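PDB 1U5Y: tumor necrosis factor ligand superfamily member 13 from Mus musculus, which is a homotrimeric cytokine of the tumor necrosis factor family that binds the receptors TACI and BCMA and takes part in regulating tumor cell growth. Local coordinates for the interface of chains A and B. Sequence-based numbering; all coordinates share one arbitrary frame. Chains: chain A/B, Tumor necrosis factor ligand superfamily member 13.

The interface of chains A and B. Residues chain A 64-66, 90-92; chain B 95-96.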
# COMPACT_ATOMS: atom_id res chain seq x y z
N VAL A 64 4.46 -6.31 21.53
CA VAL A 64 4.79 -5.10 22.27
C VAL A 64 6.22 -4.59 21.98
O VAL A 64 6.55 -3.47 22.36
CB VAL A 64 4.59 -5.32 23.81
N THR A 65 7.04 -5.41 21.32
CA THR A 65 8.46 -5.09 21.10
C THR A 65 8.71 -3.95 20.12
O THR A 65 8.09 -3.90 19.05
CB THR A 65 9.28 -6.33 20.62
OG1 THR A 65 8.42 -7.23 19.91
CG2 THR A 65 9.83 -7.15 21.80
N PHE A 66 9.64 -3.07 20.50
CA PHE A 66 10.09 -1.87 19.76
C PHE A 66 9.60 -1.73 18.32
O PHE A 66 8.95 -0.74 17.99
CB PHE A 66 11.64 -1.74 19.80
CG PHE A 66 12.22 -1.95 21.16
CD1 PHE A 66 12.72 -3.19 21.53
CD2 PHE A 66 12.21 -0.92 22.09
CE1 PHE A 66 13.21 -3.41 22.81
CE2 PHE A 66 12.72 -1.12 23.38
CZ PHE A 66 13.22 -2.37 23.74
N MET A 90 6.15 -0.22 17.48
CA MET A 90 5.04 -0.73 18.27
C MET A 90 4.91 0.08 19.54
O MET A 90 5.91 0.57 20.08
CB MET A 90 5.25 -2.20 18.62
CG MET A 90 5.37 -3.16 17.44
SD MET A 90 3.93 -3.28 16.35
CE MET A 90 2.86 -4.37 17.21
N PRO A 91 3.69 0.20 20.05
CA PRO A 91 3.47 0.81 21.36
C PRO A 91 4.02 -0.07 22.50
O PRO A 91 4.21 -1.29 22.33
CB PRO A 91 1.95 0.92 21.45
CG PRO A 91 1.43 -0.12 20.51
CD PRO A 91 2.42 -0.23 19.42
N SER A 92 4.29 0.56 23.64
CA SER A 92 4.70 -0.16 24.84
C SER A 92 3.47 -0.74 25.53
O SER A 92 3.50 -1.88 26.00
CB SER A 92 5.43 0.78 25.79
OG SER A 92 5.55 0.19 27.08
N ASP B 95 13.65 5.20 20.73
CA ASP B 95 13.84 3.76 20.50
C ASP B 95 12.70 3.08 19.73
O ASP B 95 12.72 1.86 19.52
CB ASP B 95 13.97 3.03 21.84
CG ASP B 95 15.17 3.46 22.62
OD1 ASP B 95 15.91 4.33 22.12
OD2 ASP B 95 15.45 2.98 23.75
N ARG B 96 11.70 3.86 19.35
CA ARG B 96 10.52 3.36 18.68
C ARG B 96 10.22 4.28 17.51
O ARG B 96 9.10 4.75 17.36
CB ARG B 96 9.32 3.31 19.64
CG ARG B 96 9.38 2.20 20.68
CD ARG B 96 8.33 2.32 21.80
NE ARG B 96 8.63 1.45 22.96
CZ ARG B 96 8.41 0.14 23.00
NH1 ARG B 96 7.87 -0.51 21.97
NH2 ARG B 96 8.72 -0.55 24.09
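Loops at one end of the TNF-homology jelly roll form this part of the subunit interface: B:Arg96, the last residue of the 3-10 helix 94-96, inserts its side chain between the 64-66 and 90-92 loops of chain A. Its chain, extended from CG to NE, is long enough to carry the guanidinium across the gap. There the terminal nitrogen NH1 is gripped by two main-chain carbonyls. B:Arg96 NH1 donates to A:Met90 O at 2.9 Å, approaching from above the carbonyl plane rather than along a lone pair. The bond from B:Arg96 NH1 to A:Val64 O is longer, 3.3 Å, but straighter (158° at H), and lies in the carbonyl plane. NH1 of the flat, presumably charged guanidinium can serve two acceptors, which suits arginine here.

Both faces of the guanidinium also have neighbours. A:Phe66, with CG anti to its carbonyl carbon (chi1 -47°), turns its ring toward one face. Its CD2 lies over the centre of that face, 4.0 Å from B:Arg96 CZ. Ring and guanidinium planes are 26° apart, so the CD2 side of the ring packs roughly parallel over the flat group, in an offset apolar contact. On the opposite face A:Ser92 CB sits toward the rim, 3.9 Å from NH2 of B:Arg96, a small side chain that can lie beside the guanidinium without displacing it. Repeated around the homotrimer, this clasp ties each subunit's loops to its neighbour's and should steady that end of the assembly.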